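Local coordinates for protein beta-1,4-exocellulase (Thermobifida fusca, PDB 4B4H) that probably hydrolyses the beta-1,4 linkages of cellulose as an exo-acting cellobiohydrolase, this chain being its glycoside hydrolase family 6 catalytic domain, at residues N225-S230 with W351-G356; V67-S70 with P74-I77. All coordinates share one frame; numbering follows the deposited sequence.

Contact 1: residues N225-S230 with W351-G356; sequences NTANYS and WVKPPG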
loop_
_atom_site.group_PDB
_atom_site.type_symbol
_atom_site.label_atom_id
_atom_site.label_comp_id
_atom_site.label_asym_id
_atom_site.label_seq_id
_atom_site.Cartn_x
_atom_site.Cartn_y
_atom_site.Cartn_z
ATOM N N ASN A 225 0.225 -2.287 4.050
ATOM C CA ASN A 225 -0.744 -3.032 3.252
ATOM C C ASN A 225 -1.199 -2.304 1.986
ATOM O O ASN A 225 -2.220 -2.670 1.407
ATOM C CB ASN A 225 -1.976 -3.399 4.102
ATOM C CG ASN A 225 -2.631 -4.673 3.658
ATOM O OD1 ASN A 225 -1.978 -5.559 3.116
ATOM N ND2 ASN A 225 -3.944 -4.784 3.899
ATOM N N THR A 226 -0.444 -1.283 1.557
ATOM C CA THR A 226 -0.932 -0.380 0.494
ATOM C C THR A 226 -1.117 -1.169 -0.789
ATOM O O THR A 226 -0.188 -1.843 -1.247
ATOM C CB THR A 226 0.002 0.811 0.216
ATOM O OG1 THR A 226 0.374 1.424 1.444
ATOM C CG2 THR A 226 -0.735 1.823 -0.636
ATOM N N ALA A 227 -2.321 -1.085 -1.350
ATOM C CA ALA A 227 -2.708 -1.851 -2.543
ATOM C C ALA A 227 -2.588 -3.374 -2.387
ATOM O O ALA A 227 -2.623 -4.111 -3.394
ATOM C CB ALA A 227 -1.924 -1.382 -3.766
ATOM N N ASN A 228 -2.463 -3.848 -1.144
ATOM C CA ASN A 228 -2.298 -5.287 -0.897
ATOM C C ASN A 228 -3.540 -5.880 -0.226
ATOM O O ASN A 228 -4.630 -5.299 -0.271
ATOM C CB ASN A 228 -1.004 -5.581 -0.084
ATOM C CG ASN A 228 -0.352 -6.928 -0.428
ATOM O OD1 ASN A 228 -0.839 -7.989 -0.043
ATOM N ND2 ASN A 228 0.798 -6.870 -1.112
ATOM N N TYR A 229 -3.375 -7.064 0.337
ATOM C CA TYR A 229 -4.540 -7.881 0.699
ATOM C C TYR A 229 -4.413 -8.544 2.077
ATOM O O TYR A 229 -5.278 -9.326 2.463
ATOM C CB TYR A 229 -4.775 -8.965 -0.368
ATOM C CG TYR A 229 -5.001 -8.459 -1.785
ATOM C CD1 TYR A 229 -3.927 -8.261 -2.673
ATOM C CD2 TYR A 229 -6.287 -8.207 -2.263
ATOM C CE1 TYR A 229 -4.132 -7.803 -3.970
ATOM C CE2 TYR A 229 -6.488 -7.748 -3.554
ATOM C CZ TYR A 229 -5.408 -7.572 -4.417
ATOM O OH TYR A 229 -5.647 -7.132 -5.697
ATOM N N SER A 230 -3.350 -8.227 2.815
ATOM C CA SER A 230 -3.065 -8.843 4.108
ATOM C C SER A 230 -4.131 -8.421 5.108
ATOM O O SER A 230 -4.650 -7.305 5.017
ATOM C CB SER A 230 -1.651 -8.512 4.593
ATOM O OG SER A 230 -0.704 -9.376 3.961
ATOM N N TRP A 351 -8.523 3.769 2.376
ATOM C CA TRP A 351 -8.591 3.094 1.091
ATOM C C TRP A 351 -7.648 3.820 0.172
ATOM O O TRP A 351 -8.048 4.785 -0.490
ATOM C CB TRP A 351 -10.024 3.122 0.545
ATOM C CG TRP A 351 -10.951 2.058 1.102
ATOM C CD1 TRP A 351 -10.760 1.260 2.232
ATOM C CD2 TRP A 351 -12.262 1.658 0.574
ATOM N NE1 TRP A 351 -11.835 0.413 2.427
ATOM C CE2 TRP A 351 -12.770 0.617 1.472
ATOM C CE3 TRP A 351 -13.054 2.070 -0.498
ATOM C CZ2 TRP A 351 -13.990 -0.020 1.241
ATOM C CZ3 TRP A 351 -14.277 1.433 -0.706
ATOM C CH2 TRP A 351 -14.738 0.429 0.156
ATOM N N VAL A 352 -6.397 3.369 0.099
ATOM C CA VAL A 352 -5.413 4.053 -0.747
ATOM C C VAL A 352 -5.570 3.568 -2.201
ATOM O O VAL A 352 -5.924 4.366 -3.081
ATOM C CB VAL A 352 -3.981 3.946 -0.183
ATOM C CG1 VAL A 352 -2.959 4.447 -1.185
ATOM C CG2 VAL A 352 -3.863 4.767 1.089
ATOM N N LYS A 353 -5.410 2.263 -2.436
ATOM C CA LYS A 353 -5.799 1.654 -3.716
ATOM C C LYS A 353 -7.292 1.828 -3.988
ATOM O O LYS A 353 -8.106 1.426 -3.165
ATOM C CB LYS A 353 -5.422 0.159 -3.742
ATOM C CG LYS A 353 -5.832 -0.616 -4.985
ATOM C CD LYS A 353 -4.945 -0.359 -6.191
ATOM C CE LYS A 353 -5.595 -0.990 -7.405
ATOM N NZ LYS A 353 -4.847 -0.586 -8.626
ATOM N N PRO A 354 -7.654 2.415 -5.141
ATOM C CA PRO A 354 -9.092 2.526 -5.415
ATOM C C PRO A 354 -9.664 1.220 -5.986
ATOM O O PRO A 354 -9.298 0.815 -7.075
ATOM C CB PRO A 354 -9.176 3.665 -6.444
ATOM C CG PRO A 354 -7.773 4.193 -6.599
ATOM C CD PRO A 354 -6.860 3.071 -6.191
ATOM N N PRO A 355 -10.571 0.559 -5.244
ATOM C CA PRO A 355 -11.045 -0.759 -5.672
ATOM C C PRO A 355 -11.756 -0.755 -7.019
ATOM O O PRO A 355 -12.536 0.156 -7.320
ATOM C CB PRO A 355 -12.044 -1.143 -4.576
ATOM C CG PRO A 355 -11.763 -0.243 -3.437
ATOM C CD PRO A 355 -11.263 1.027 -4.033
ATOM N N GLY A 356 -11.468 -1.763 -7.848
ATOM C CA GLY A 356 -12.019 -1.816 -9.194
ATOM C C GLY A 356 -10.964 -1.430 -10.205
ATOM O O GLY A 356 -11.031 -1.819 -11.364
#

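Contact 2: residues V67-S70 with P74-I77; sequences VRQS and PLTI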
loop_
_atom_site.group_PDB
_atom_site.type_symbol
_atom_site.label_atom_id
_atom_site.label_comp_id
_atom_site.label_asym_id
_atom_site.label_seq_id
_atom_site.Cartn_x
_atom_site.Cartn_y
_atom_site.Cartn_z
ATOM N N VAL A 67 -11.011 21.188 -1.874
ATOM C CA VAL A 67 -11.319 22.486 -1.253
ATOM C C VAL A 67 -12.831 22.731 -1.309
ATOM O O VAL A 67 -13.461 23.057 -0.295
ATOM C CB VAL A 67 -10.524 23.635 -1.928
ATOM C CG1 VAL A 67 -11.104 24.991 -1.591
ATOM C CG2 VAL A 67 -9.069 23.584 -1.500
ATOM N N ARG A 68 -13.410 22.530 -2.486
ATOM C CA ARG A 68 -14.850 22.670 -2.655
ATOM C C ARG A 68 -15.624 21.752 -1.712
ATOM O O ARG A 68 -16.560 22.199 -1.049
ATOM C CB ARG A 68 -15.226 22.427 -4.110
ATOM C CG ARG A 68 -16.700 22.611 -4.441
ATOM C CD ARG A 68 -16.930 22.441 -5.938
ATOM N NE ARG A 68 -16.453 23.605 -6.681
ATOM C CZ ARG A 68 -15.267 23.701 -7.286
ATOM N NH1 ARG A 68 -14.397 22.691 -7.246
ATOM N NH2 ARG A 68 -14.950 24.819 -7.920
ATOM N N GLN A 69 -15.212 20.486 -1.616
ATOM C CA GLN A 69 -15.901 19.530 -0.737
ATOM C C GLN A 69 -15.766 19.849 0.751
ATOM O O GLN A 69 -16.582 19.396 1.552
ATOM C CB GLN A 69 -15.399 18.097 -0.981
ATOM C CG GLN A 69 -15.741 17.523 -2.338
ATOM C CD GLN A 69 -15.128 16.150 -2.568
ATOM O OE1 GLN A 69 -14.716 15.458 -1.627
ATOM N NE2 GLN A 69 -15.027 15.768 -3.827
ATOM N N SER A 70 -14.736 20.621 1.117
ATOM C CA SER A 70 -14.451 20.953 2.512
ATOM C C SER A 70 -15.478 21.896 3.128
ATOM O O SER A 70 -15.811 21.757 4.297
ATOM C CB SER A 70 -13.044 21.545 2.656
ATOM O OG SER A 70 -13.002 22.924 2.325
ATOM N N PRO A 74 -12.233 21.194 8.209
ATOM C CA PRO A 74 -11.110 20.328 7.817
ATOM C C PRO A 74 -11.501 19.183 6.871
ATOM O O PRO A 74 -12.522 18.543 7.073
ATOM C CB PRO A 74 -10.593 19.793 9.157
ATOM C CG PRO A 74 -10.963 20.856 10.150
ATOM C CD PRO A 74 -12.292 21.377 9.677
ATOM N N LEU A 75 -10.693 18.957 5.833
ATOM C CA LEU A 75 -10.876 17.846 4.899
ATOM C C LEU A 75 -9.516 17.270 4.518
ATOM O O LEU A 75 -8.530 18.008 4.464
ATOM C CB LEU A 75 -11.660 18.282 3.644
ATOM C CG LEU A 75 -11.989 17.158 2.635
ATOM C CD1 LEU A 75 -13.385 17.289 2.039
ATOM C CD2 LEU A 75 -10.942 17.094 1.525
ATOM N N THR A 76 -9.506 15.969 4.205
ATOM C CA THR A 76 -8.299 15.190 4.021
ATOM C C THR A 76 -8.351 14.434 2.698
ATOM O O THR A 76 -9.288 13.670 2.430
ATOM C CB THR A 76 -8.119 14.243 5.218
ATOM O OG1 THR A 76 -8.047 15.039 6.399
ATOM C CG2 THR A 76 -6.844 13.411 5.101
ATOM N N ILE A 77 -7.344 14.699 1.866
ATOM C CA ILE A 77 -7.143 14.033 0.568
ATOM C C ILE A 77 -5.822 13.269 0.607
ATOM O O ILE A 77 -4.801 13.782 1.077
ATOM C CB ILE A 77 -7.146 15.018 -0.638
ATOM C CG1 ILE A 77 -7.000 14.262 -1.971
ATOM C CG2 ILE A 77 -6.037 16.064 -0.502
ATOM C CD1 ILE A 77 -7.193 15.095 -3.224
#

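Contact 1: residues N225-S230 with W351-G356
Aliphatic carbons join Ala227 to Lys353 and Thr226 to Val352. Of the flat groups nearby, the Trp351 indole carries Pro355 CG on one face, 3.8 Å above the plane and toward the rim. The Asn225 amide is held in its own loop, OD1 accepting Ser230 N on an in-plane lone pair at 3.0 Å. The Tyr229 ring ends in an OH bonded to Asp359, the predicted proton acceptor. Both loops follow parallel strands, 221-224 and 346-350, at the active-site end of the distorted alpha/beta barrel of family 6. The first begins with a type II turn, Asn225 to Asn228, which presents Thr226 and Ala227 to the second. Lys353 runs its aliphatic part alongside Ala227, its CB 3.6 Å from Ala227 CA. A bend at chi2 (77°) keeps Lys353 CD 4.0 Å from Ala227 CB, and NZ leads away to Ser358 O. Lys353, and Asn228 ending the turn, are predicted to bind substrate, which places the contact beside the probable cleft. Asp287 bridges the loops, OD2 taking Ala227 N and OD1 Val352 N. The tightest touch is between methyls: Thr226 CG2, anti to its N, presses on Val352 CG1 at 3.5 Å, while Thr226 OG1 bonds Asp185 OD1.

Contact 2: residues V67-S70 with P74-I77
Leu75 is the residue through which the strand touches the helix end. Leu75 CB sits 3.7 Å from Ser70 CB, and Leu75 CD1 reaches the last turn to lie 3.7 Å from Gln69 CB, close to the backbone N of Ser70 as well. With CG anti to the backbone N (chi1 -176°), the Leu75 side chain is carried to the helix, where it also touches Ala66. The next shell fixes the two helix residues. Ser70 OG turns back to donate to Val67 O at 2.7 Å, on an in-plane lone pair, and the same carbonyl accepts Ser70 N at 3.1 Å, so one oxygen takes two donors from a single residue. Ser70 OG is also bonded to Tyr124 OH and to the N of Gly72 in the connecting turn. Gln69 meets Leu75 chiefly through its CB: beyond CG the chain is extended, and NE2 binds Val14 O and Glu65 OE2. Farther out, backbone bonds from Leu75 to Asn126 and Arg128 tie the strand to its neighbour 127-133. Helix 59-70 turning into strand 75-81, which pairs in parallel with strand 38-40, forms the second half of a beta-alpha-beta unit in this alpha/beta barrel.

Overall arrangement
The two contacts illustrate how one barrel uses different chemistry at its two ends. The centre of contact 1 lies about 6 Å from the centre of the chain, deep in the domain, and the contact joins loops distant in sequence beyond the carboxyl ends of their strands; sparse carbon packing there is set among hydrogen-bonded groups of the predicted active site, and the contact as a whole is partly buried. Contact 2, its centre about 23 Å from the centre of the chain and away from the annotated sites, is peripheral yet buried, and joins a helix to the start of the very next strand through a leucine. They do not touch, but strand 75-81, beginning in contact 2, also packs through Gln78 and Val80 against Val352.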